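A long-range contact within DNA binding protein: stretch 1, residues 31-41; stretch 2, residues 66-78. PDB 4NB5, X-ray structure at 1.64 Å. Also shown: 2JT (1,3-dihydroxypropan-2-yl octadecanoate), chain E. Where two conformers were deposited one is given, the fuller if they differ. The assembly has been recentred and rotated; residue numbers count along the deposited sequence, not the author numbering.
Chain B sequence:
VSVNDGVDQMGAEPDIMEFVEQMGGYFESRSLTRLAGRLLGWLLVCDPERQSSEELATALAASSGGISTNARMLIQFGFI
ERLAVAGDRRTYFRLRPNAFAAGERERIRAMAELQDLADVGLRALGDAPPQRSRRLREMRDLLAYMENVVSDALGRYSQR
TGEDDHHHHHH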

# COMPACT_ATOMS: atom_id res chain seq x y z
N SER B 31 -17.32 3.56 -12.44
CA SER B 31 -16.90 4.95 -12.33
C SER B 31 -15.39 5.12 -12.34
O SER B 31 -14.88 6.18 -11.98
CB SER B 31 -17.50 5.60 -11.08
OG SER B 31 -18.90 5.38 -11.02
N LEU B 32 -14.66 4.08 -12.76
CA LEU B 32 -13.24 4.23 -13.01
C LEU B 32 -13.04 4.47 -14.51
O LEU B 32 -13.99 4.35 -15.28
CB LEU B 32 -12.48 2.99 -12.54
CG LEU B 32 -12.55 2.71 -11.03
CD1 LEU B 32 -11.78 1.45 -10.69
CD2 LEU B 32 -12.04 3.90 -10.23
N THR B 33 -11.83 4.82 -14.93
CA THR B 33 -11.60 5.11 -16.33
C THR B 33 -11.51 3.84 -17.18
O THR B 33 -10.96 2.82 -16.75
CB THR B 33 -10.30 5.91 -16.56
OG1 THR B 33 -9.17 5.10 -16.22
CG2 THR B 33 -10.30 7.19 -15.73
N ARG B 34 -12.04 3.93 -18.39
CA ARG B 34 -11.97 2.83 -19.34
C ARG B 34 -10.52 2.49 -19.64
O ARG B 34 -10.15 1.31 -19.71
CB ARG B 34 -12.71 3.22 -20.63
CG ARG B 34 -12.81 2.12 -21.66
CD ARG B 34 -13.69 2.52 -22.85
NE ARG B 34 -15.10 2.61 -22.46
CZ ARG B 34 -15.91 1.57 -22.32
NH1 ARG B 34 -15.47 0.33 -22.53
NH2 ARG B 34 -17.17 1.75 -21.96
N LEU B 35 -9.68 3.50 -19.78
CA LEU B 35 -8.28 3.26 -20.15
C LEU B 35 -7.53 2.50 -19.06
O LEU B 35 -6.69 1.65 -19.37
CB LEU B 35 -7.57 4.57 -20.50
CG LEU B 35 -6.10 4.45 -20.92
CD1 LEU B 35 -5.90 3.42 -22.02
CD2 LEU B 35 -5.61 5.82 -21.37
N ALA B 36 -7.83 2.78 -17.79
CA ALA B 36 -7.21 2.02 -16.71
C ALA B 36 -7.55 0.53 -16.81
O ALA B 36 -6.68 -0.31 -16.62
CB ALA B 36 -7.66 2.57 -15.36
N GLY B 37 -8.82 0.22 -17.08
CA GLY B 37 -9.24 -1.15 -17.26
C GLY B 37 -8.55 -1.83 -18.43
O GLY B 37 -8.11 -2.98 -18.33
N ARG B 38 -8.48 -1.12 -19.56
CA ARG B 38 -7.83 -1.66 -20.76
C ARG B 38 -6.34 -1.89 -20.52
O ARG B 38 -5.78 -2.90 -20.94
CB ARG B 38 -8.05 -0.74 -21.96
CG ARG B 38 -9.50 -0.66 -22.41
CD ARG B 38 -9.70 0.39 -23.50
NE ARG B 38 -9.00 0.02 -24.73
CZ ARG B 38 -8.22 0.82 -25.45
NH1 ARG B 38 -8.00 2.08 -25.09
NH2 ARG B 38 -7.65 0.35 -26.55
N LEU B 39 -5.70 -0.94 -19.83
CA LEU B 39 -4.29 -1.06 -19.47
C LEU B 39 -4.03 -2.27 -18.57
O LEU B 39 -3.08 -3.03 -18.80
CB LEU B 39 -3.78 0.23 -18.82
CG LEU B 39 -2.33 0.18 -18.35
CD1 LEU B 39 -1.39 -0.21 -19.48
CD2 LEU B 39 -1.92 1.51 -17.75
N LEU B 40 -4.87 -2.47 -17.55
CA LEU B 40 -4.72 -3.63 -16.69
C LEU B 40 -4.92 -4.90 -17.50
O LEU B 40 -4.15 -5.85 -17.38
CB LEU B 40 -5.70 -3.56 -15.52
CG LEU B 40 -5.66 -4.75 -14.55
CD1 LEU B 40 -4.26 -4.95 -13.98
CD2 LEU B 40 -6.66 -4.57 -13.43
N GLY B 41 -5.95 -4.92 -18.34
CA GLY B 41 -6.19 -6.07 -19.19
C GLY B 41 -5.01 -6.39 -20.09
O GLY B 41 -4.60 -7.54 -20.22
C10 2JT E . -10.54 -2.96 -9.14
C13 2JT E . -14.05 -1.17 -8.31
C15 2JT E . -15.61 -2.84 -7.32
C17 2JT E . -17.97 -2.49 -6.70
C20 2JT E . -20.61 -4.14 -8.95
C21 2JT E . -21.41 -5.17 -8.29
C22 2JT E . -21.53 -6.43 -9.16
C24 2JT E . -22.02 -7.25 -11.43
O01 2JT E . -11.02 -2.25 -6.13
C02 2JT E . -10.28 -3.09 -6.56
O03 2JT E . -8.98 -2.81 -6.31
C04 2JT E . -8.10 -3.48 -5.74
C05 2JT E . -8.71 -4.44 -4.76
O06 2JT E . -8.44 -5.74 -5.11
C07 2JT E . -7.37 -2.22 -5.13
O08 2JT E . -6.44 -2.58 -4.46
C09 2JT E . -10.49 -3.93 -7.87
C11 2JT E . -11.97 -2.51 -9.46
C12 2JT E . -12.66 -1.84 -8.19
C14 2JT E . -14.93 -1.49 -7.12
C16 2JT E . -16.68 -3.12 -6.37
C18 2JT E . -18.54 -2.97 -7.94
C19 2JT E . -20.08 -3.04 -7.99
C23 2JT E . -22.37 -6.31 -10.36
C25 2JT E . -22.71 -6.69 -12.67
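Stretch 2, residues 66-78: GISTNARMLIQFG

The contact turns on one short polar bond at the very start of a helix: T33 OG1 donates to N70 OD1 at 2.5 Å, while the same OG1 accepts from A36 N at 3.1 Å as the N-cap of helix 34-41. One hydroxyl thus caps its own helix, by way of A36 N, and ties it to the second. N70 is held from its own side too, since its ND2 donates to G66 O at 2.8 Å, one turn back. With chi1 near -71° (m), its amide reaches the cap with both ends engaged.

Stretch 2 enters already helical and stays so through most of its length, and its axis crosses that of helix 34-41 at -71°, approaching to 9.1 Å. The N-to-C directions differ by 71°, so the helices run neither parallel nor antiparallel. At so steep an angle the helices share a patch rather than a long seam. The backbones come nearest at A36 and N70, whose CA atoms lie 5.1 Å apart; here the A36 side chain is a single methyl, its CB 3.5 Å from N70 OD1.

Leucines fill the space around this point. L39 is a knob in the hole formed by I67, N70, A71 and L74: its CD2 lies 4.1 Å from A71 CB, and its CG 3.8 Å from L74 CD1. L74 answers by pressing CD1 to 3.6 Å from A36 O and 3.9 Å from L40 CB. Toward the start of stretch 2, L35 CD2 packs 3.6 Å from G66 C. G66 leaves the room this takes: with L35 where it lies, an ideal CB on G66 would fall 2.9 Å from L35 CD2, a clash.

At the other end, L32, in the loop before the cap, places CD1 4.2 Å from F77 CE2. The helix then stops in a Schellman motif at G78, whose positive phi suits glycine, and F77 O lies 2.8 Å from O08 of the bound lipid 2JT.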

# COMPACT_ATOMS: atom_id res chain seq x y z
N GLY B 66 -2.45 9.78 -21.08
CA GLY B 66 -3.41 8.79 -20.65
C GLY B 66 -2.74 7.58 -20.02
O GLY B 66 -3.16 7.10 -18.96
N ILE B 67 -1.68 7.10 -20.66
CA ILE B 67 -0.93 5.97 -20.12
C ILE B 67 -0.32 6.34 -18.77
O ILE B 67 -0.44 5.59 -17.80
CB ILE B 67 0.19 5.53 -21.09
CG1 ILE B 67 -0.41 5.05 -22.42
CG2 ILE B 67 1.03 4.44 -20.45
CD1 ILE B 67 -1.38 3.88 -22.29
N SER B 68 0.32 7.51 -18.69
CA SER B 68 0.95 7.94 -17.45
C SER B 68 -0.01 8.02 -16.28
O SER B 68 0.25 7.46 -15.21
CB SER B 68 1.65 9.29 -17.65
OG SER B 68 2.89 9.12 -18.31
N THR B 69 -1.13 8.73 -16.45
CA THR B 69 -2.05 8.95 -15.34
C THR B 69 -2.73 7.65 -14.93
O THR B 69 -2.90 7.37 -13.74
CB THR B 69 -3.12 10.02 -15.66
OG1 THR B 69 -4.00 9.55 -16.68
CG2 THR B 69 -2.47 11.31 -16.11
N ASN B 70 -3.10 6.83 -15.91
CA ASN B 70 -3.74 5.56 -15.58
C ASN B 70 -2.78 4.51 -15.04
O ASN B 70 -3.16 3.69 -14.20
CB ASN B 70 -4.55 5.04 -16.77
CG ASN B 70 -5.79 5.86 -16.99
OD1 ASN B 70 -6.74 5.80 -16.21
ND2 ASN B 70 -5.78 6.69 -18.03
N ALA B 71 -1.53 4.54 -15.49
CA ALA B 71 -0.52 3.66 -14.90
C ALA B 71 -0.33 4.01 -13.43
O ALA B 71 -0.21 3.12 -12.58
CB ALA B 71 0.79 3.77 -15.66
N ARG B 72 -0.30 5.30 -13.13
CA ARG B 72 -0.14 5.76 -11.76
C ARG B 72 -1.27 5.22 -10.87
O ARG B 72 -1.03 4.81 -9.74
CB ARG B 72 -0.13 7.29 -11.73
CG ARG B 72 0.15 7.90 -10.36
CD ARG B 72 0.28 9.41 -10.45
NE ARG B 72 1.12 9.81 -11.58
CZ ARG B 72 0.75 10.63 -12.56
NH1 ARG B 72 -0.46 11.19 -12.57
NH2 ARG B 72 1.60 10.91 -13.54
N MET B 73 -2.49 5.21 -11.40
CA MET B 73 -3.63 4.71 -10.67
C MET B 73 -3.48 3.21 -10.38
O MET B 73 -3.72 2.76 -9.26
CB MET B 73 -4.90 4.97 -11.48
CG MET B 73 -6.18 4.57 -10.79
SD MET B 73 -7.64 5.13 -11.70
CE MET B 73 -6.98 6.51 -12.64
N LEU B 74 -3.09 2.45 -11.39
CA LEU B 74 -2.94 1.01 -11.20
C LEU B 74 -1.80 0.67 -10.25
O LEU B 74 -1.84 -0.36 -9.58
CB LEU B 74 -2.72 0.31 -12.55
CG LEU B 74 -3.91 0.33 -13.51
CD1 LEU B 74 -3.55 -0.33 -14.83
CD2 LEU B 74 -5.14 -0.34 -12.91
N ILE B 75 -0.77 1.51 -10.21
CA ILE B 75 0.30 1.33 -9.23
C ILE B 75 -0.26 1.57 -7.82
O ILE B 75 -0.02 0.78 -6.91
CB ILE B 75 1.49 2.28 -9.51
CG1 ILE B 75 2.26 1.80 -10.75
CG2 ILE B 75 2.43 2.34 -8.31
CD1 ILE B 75 3.25 2.82 -11.32
N GLN B 76 -1.05 2.63 -7.66
CA GLN B 76 -1.64 2.93 -6.36
C GLN B 76 -2.57 1.81 -5.91
O GLN B 76 -2.60 1.47 -4.73
CB GLN B 76 -2.41 4.25 -6.42
CG GLN B 76 -3.01 4.66 -5.08
CD GLN B 76 -4.15 5.65 -5.23
OE1 GLN B 76 -5.04 5.47 -6.05
NE2 GLN B 76 -4.11 6.71 -4.43
N PHE B 77 -3.33 1.25 -6.85
CA PHE B 77 -4.21 0.12 -6.54
C PHE B 77 -3.42 -1.16 -6.20
O PHE B 77 -3.98 -2.09 -5.61
CB PHE B 77 -5.18 -0.16 -7.69
CG PHE B 77 -6.22 0.90 -7.88
CD1 PHE B 77 -6.54 1.79 -6.87
CD2 PHE B 77 -6.89 1.01 -9.09
CE1 PHE B 77 -7.51 2.77 -7.05
CE2 PHE B 77 -7.86 1.98 -9.28
CZ PHE B 77 -8.17 2.86 -8.26
N GLY B 78 -2.15 -1.21 -6.57
CA GLY B 78 -1.29 -2.31 -6.19
C GLY B 78 -1.11 -3.36 -7.26
O GLY B 78 -0.50 -4.39 -7.02